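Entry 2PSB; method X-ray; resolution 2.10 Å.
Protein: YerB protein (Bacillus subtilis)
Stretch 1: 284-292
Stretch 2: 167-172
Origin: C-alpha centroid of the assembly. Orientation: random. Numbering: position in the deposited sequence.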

ATOM      1  N   LYS A 284      -4.748  -9.597 -22.140  1.00 40.14           N
ATOM      2  CA  LYS A 284      -3.750  -8.537 -22.108  1.00 39.97           C
ATOM      3  C   LYS A 284      -3.751  -7.758 -20.806  1.00 37.94           C
ATOM      4  O   LYS A 284      -4.754  -7.694 -20.100  1.00 37.66           O
ATOM      5  CB  LYS A 284      -3.937  -7.573 -23.280  1.00 41.91           C
ATOM      6  CG  LYS A 284      -5.359  -7.097 -23.483  1.00 46.61           C
ATOM      7  CD  LYS A 284      -5.456  -6.145 -24.665  1.00 48.78           C
ATOM      8  CE  LYS A 284      -4.882  -6.755 -25.940  1.00 50.41           C
ATOM      9  NZ  LYS A 284      -5.018  -5.822 -27.099  1.00 49.25           N
ATOM     10  N   TRP A 285      -2.595  -7.189 -20.490  1.00 36.30           N
ATOM     11  CA  TRP A 285      -2.420  -6.379 -19.291  1.00 34.65           C
ATOM     12  C   TRP A 285      -3.163  -5.069 -19.498  1.00 34.63           C
ATOM     13  O   TRP A 285      -3.099  -4.474 -20.580  1.00 34.90           O
ATOM     14  CB  TRP A 285      -0.949  -6.014 -19.086  1.00 34.58           C
ATOM     15  CG  TRP A 285      -0.006  -7.129 -18.793  1.00 35.43           C
ATOM     16  CD1 TRP A 285      -0.105  -8.437 -19.193  1.00 35.31           C
ATOM     17  CD2 TRP A 285       1.234  -7.017 -18.090  1.00 35.25           C
ATOM     18  NE1 TRP A 285       1.004  -9.138 -18.783  1.00 33.43           N
ATOM     19  CE2 TRP A 285       1.842  -8.293 -18.103  1.00 35.01           C
ATOM     20  CE3 TRP A 285       1.893  -5.956 -17.448  1.00 37.26           C
ATOM     21  CZ2 TRP A 285       3.085  -8.542 -17.497  1.00 35.54           C
ATOM     22  CZ3 TRP A 285       3.130  -6.200 -16.843  1.00 38.18           C
ATOM     23  CH2 TRP A 285       3.712  -7.488 -16.873  1.00 37.08           C
ATOM     24  N   LEU A 286      -3.870  -4.623 -18.467  1.00 33.03           N
ATOM     25  CA  LEU A 286      -4.553  -3.344 -18.523  1.00 32.44           C
ATOM     26  C   LEU A 286      -3.531  -2.349 -17.969  1.00 32.76           C
ATOM     27  O   LEU A 286      -2.905  -2.612 -16.949  1.00 32.66           O
ATOM     28  CB  LEU A 286      -5.796  -3.371 -17.638  1.00 31.74           C
ATOM     29  CG  LEU A 286      -6.966  -4.144 -18.245  1.00 32.32           C
ATOM     30  CD1 LEU A 286      -8.028  -4.395 -17.190  1.00 31.07           C
ATOM     31  CD2 LEU A 286      -7.529  -3.354 -19.420  1.00 31.53           C
ATOM     32  N   PRO A 287      -3.320  -1.214 -18.655  1.00 33.41           N
ATOM     33  CA  PRO A 287      -2.345  -0.247 -18.133  1.00 33.36           C
ATOM     34  C   PRO A 287      -2.945   0.672 -17.057  1.00 33.74           C
ATOM     35  O   PRO A 287      -4.161   0.720 -16.878  1.00 33.82           O
ATOM     36  CB  PRO A 287      -1.941   0.525 -19.384  1.00 33.06           C
ATOM     37  CG  PRO A 287      -3.222   0.597 -20.132  1.00 29.61           C
ATOM     38  CD  PRO A 287      -3.775  -0.821 -20.001  1.00 32.97           C
ATOM     39  N   PHE A 288      -2.079   1.390 -16.345  1.00 34.60           N
ATOM     40  CA  PHE A 288      -2.514   2.341 -15.318  1.00 32.00           C
ATOM     41  C   PHE A 288      -2.325   3.743 -15.874  1.00 33.19           C
ATOM     42  O   PHE A 288      -1.499   3.963 -16.771  1.00 31.51           O
ATOM     43  CB  PHE A 288      -1.664   2.264 -14.038  1.00 30.81           C
ATOM     44  CG  PHE A 288      -1.878   1.030 -13.210  1.00 30.06           C
ATOM     45  CD1 PHE A 288      -3.151   0.494 -13.021  1.00 30.86           C
ATOM     46  CD2 PHE A 288      -0.798   0.423 -12.574  1.00 30.65           C
ATOM     47  CE1 PHE A 288      -3.338  -0.637 -12.204  1.00 29.20           C
ATOM     48  CE2 PHE A 288      -0.976  -0.702 -11.756  1.00 30.96           C
ATOM     49  CZ  PHE A 288      -2.245  -1.231 -11.571  1.00 26.91           C
ATOM     50  N   VAL A 289      -3.090   4.684 -15.325  1.00 32.71           N
ATOM     51  CA  VAL A 289      -3.006   6.096 -15.689  1.00 31.14           C
ATOM     52  C   VAL A 289      -1.814   6.655 -14.911  1.00 29.84           C
ATOM     53  O   VAL A 289      -1.671   6.385 -13.725  1.00 28.67           O
ATOM     54  CB  VAL A 289      -4.272   6.873 -15.222  1.00 33.83           C
ATOM     55  CG1 VAL A 289      -4.002   8.373 -15.241  1.00 32.52           C
ATOM     56  CG2 VAL A 289      -5.472   6.526 -16.105  1.00 31.26           C
ATOM     57  N   PRO A 290      -0.954   7.454 -15.556  1.00 32.58           N
ATOM     58  CA  PRO A 290       0.186   7.991 -14.797  1.00 32.24           C
ATOM     59  C   PRO A 290      -0.248   8.649 -13.474  1.00 31.50           C
ATOM     60  O   PRO A 290      -1.205   9.420 -13.439  1.00 30.55           O
ATOM     61  CB  PRO A 290       0.804   8.996 -15.766  1.00 31.84           C
ATOM     62  CG  PRO A 290       0.482   8.424 -17.111  1.00 32.00           C
ATOM     63  CD  PRO A 290      -0.944   7.935 -16.950  1.00 31.65           C
ATOM     64  N   GLY A 291       0.446   8.330 -12.383  1.00 32.20           N
ATOM     65  CA  GLY A 291       0.097   8.915 -11.097  1.00 31.68           C
ATOM     66  C   GLY A 291       0.060   7.912  -9.957  1.00 31.61           C
ATOM     67  O   GLY A 291       0.625   6.825 -10.056  1.00 31.45           O
ATOM     68  N   LYS A 292      -0.595   8.282  -8.866  1.00 30.90           N
ATOM     69  CA  LYS A 292      -0.697   7.402  -7.719  1.00 30.63           C
ATOM     70  C   LYS A 292      -1.766   6.326  -7.896  1.00 29.75           C
ATOM     71  O   LYS A 292      -2.814   6.553  -8.523  1.00 29.78           O
ATOM     72  CB  LYS A 292      -0.985   8.208  -6.452  1.00 34.02           C
ATOM     73  CG  LYS A 292       0.255   8.774  -5.754  1.00 37.72           C
ATOM     74  CD  LYS A 292       0.912   9.896  -6.528  1.00 39.40           C
ATOM     75  CE  LYS A 292       2.028  10.575  -5.713  1.00 41.94           C
ATOM     76  NZ  LYS A 292       3.284   9.762  -5.564  1.00 41.71           N
TER
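Stretch 2 (167-172) PLLFQT

Stretch 2 is an extended segment without regular helix or strand, and it crosses stretch 1 with the end-to-end directions of the touching parts 87° apart. The backbones meet at a single bridge between Phe288 and Phe170. Phe288 N donates to Leu169 O (2.8 Å, nearly straight at 166°), and Gln171 N donates to Phe288 O (2.9 Å, more bent at 144°); Phe288 O also receives a CA-H...O contact from Phe170 CA at 3.0 Å. Leu169 starts sideways, but its t, p rotamer brings its end nearer stretch 1, with CD2 3.8 Å from Trp285 CB and CG 3.8 Å from Pro287 CB. The CA-to-CB bond of Phe170 points away overall, yet CB still touches stretch 1, and with chi1 m the ring runs alongside Phe288 to Gly291: CD1 lies 3.8 Å from Phe288 CB and 3.8 Å from Pro290 CA, while Phe288 O and Val289 O lie near the ring plane, at its edge. Phe288, also m, leaves sideways, and its CD2 meets Leu168 CD2 at 4.2 Å, with Leu168 CD2 at the edge of the Phe288 ring, near its plane. Gln171 adopts p, then t: its CB packs 3.8 Å from Pro287 CG, chi2 t extends the chain, and chi3 of -61° puts NE2, not OE1, 3.2 Å from Val289 CG2, a close contact with a methyl that offers the amide no hydrogen-bond partner. Pro167 and Thr172 lie beyond the contact.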

ATOM      1  N   PRO A 167       9.634  -0.750 -14.377  1.00 35.19           N
ATOM      2  CA  PRO A 167       8.429   0.083 -14.312  1.00 33.54           C
ATOM      3  C   PRO A 167       7.119  -0.647 -14.547  1.00 33.91           C
ATOM      4  O   PRO A 167       7.088  -1.736 -15.119  1.00 34.44           O
ATOM      5  CB  PRO A 167       8.681   1.133 -15.387  1.00 32.90           C
ATOM      6  CG  PRO A 167       9.467   0.379 -16.403  1.00 33.68           C
ATOM      7  CD  PRO A 167      10.455  -0.389 -15.546  1.00 33.45           C
ATOM      8  N   LEU A 168       6.037  -0.035 -14.086  1.00 32.74           N
ATOM      9  CA  LEU A 168       4.714  -0.582 -14.295  1.00 32.95           C
ATOM     10  C   LEU A 168       4.310  -0.191 -15.711  1.00 31.59           C
ATOM     11  O   LEU A 168       5.060   0.491 -16.413  1.00 30.91           O
ATOM     12  CB  LEU A 168       3.724   0.003 -13.283  1.00 32.31           C
ATOM     13  CG  LEU A 168       3.667  -0.657 -11.902  1.00 30.37           C
ATOM     14  CD1 LEU A 168       5.053  -1.052 -11.430  1.00 32.55           C
ATOM     15  CD2 LEU A 168       3.012   0.314 -10.932  1.00 32.07           C
ATOM     16  N   LEU A 169       3.132  -0.632 -16.123  1.00 32.47           N
ATOM     17  CA  LEU A 169       2.622  -0.336 -17.446  1.00 33.59           C
ATOM     18  C   LEU A 169       1.629   0.808 -17.337  1.00 35.38           C
ATOM     19  O   LEU A 169       0.634   0.711 -16.610  1.00 34.79           O
ATOM     20  CB  LEU A 169       1.929  -1.565 -18.038  1.00 33.31           C
ATOM     21  CG  LEU A 169       1.379  -1.422 -19.460  1.00 33.92           C
ATOM     22  CD1 LEU A 169       2.537  -1.230 -20.434  1.00 30.28           C
ATOM     23  CD2 LEU A 169       0.560  -2.660 -19.835  1.00 32.59           C
ATOM     24  N   PHE A 170       1.900   1.882 -18.072  1.00 36.07           N
ATOM     25  CA  PHE A 170       1.049   3.068 -18.059  1.00 37.90           C
ATOM     26  C   PHE A 170       0.497   3.380 -19.445  1.00 41.27           C
ATOM     27  O   PHE A 170       1.039   2.922 -20.454  1.00 42.49           O
ATOM     28  CB  PHE A 170       1.848   4.264 -17.539  1.00 33.07           C
ATOM     29  CG  PHE A 170       2.212   4.155 -16.089  1.00 34.42           C
ATOM     30  CD1 PHE A 170       1.256   4.384 -15.102  1.00 32.89           C
ATOM     31  CD2 PHE A 170       3.491   3.774 -15.702  1.00 33.18           C
ATOM     32  CE1 PHE A 170       1.566   4.228 -13.751  1.00 31.66           C
ATOM     33  CE2 PHE A 170       3.814   3.616 -14.351  1.00 31.87           C
ATOM     34  CZ  PHE A 170       2.850   3.842 -13.377  1.00 30.96           C
ATOM     35  N   GLN A 171      -0.581   4.156 -19.491  1.00 42.74           N
ATOM     36  CA  GLN A 171      -1.189   4.530 -20.760  1.00 47.43           C
ATOM     37  C   GLN A 171      -0.839   5.962 -21.169  1.00 50.32           C
ATOM     38  O   GLN A 171      -0.094   6.658 -20.477  1.00 49.56           O
ATOM     39  CB  GLN A 171      -2.708   4.370 -20.690  1.00 47.84           C
ATOM     40  CG  GLN A 171      -3.364   5.160 -19.586  1.00 50.21           C
ATOM     41  CD  GLN A 171      -4.860   5.255 -19.764  1.00 51.21           C
ATOM     42  OE1 GLN A 171      -5.343   5.789 -20.762  1.00 51.67           O
ATOM     43  NE2 GLN A 171      -5.607   4.739 -18.798  1.00 52.49           N
ATOM     44  N   THR A 172      -1.378   6.389 -22.312  1.00 20.00           N
ATOM     45  CA  THR A 172      -1.145   7.723 -22.852  1.00 20.00           C
ATOM     46  C   THR A 172      -2.431   8.322 -23.414  1.00 20.00           C
ATOM     47  O   THR A 172      -3.401   8.561 -22.680  1.00 56.08           O
ATOM     48  CB  THR A 172      -0.060   7.682 -23.943  1.00 20.00           C
ATOM     49  OG1 THR A 172       0.061   8.973 -24.550  1.00 20.00           O
ATOM     50  CG2 THR A 172      -0.496   6.792 -25.097  1.00 20.00           C
TER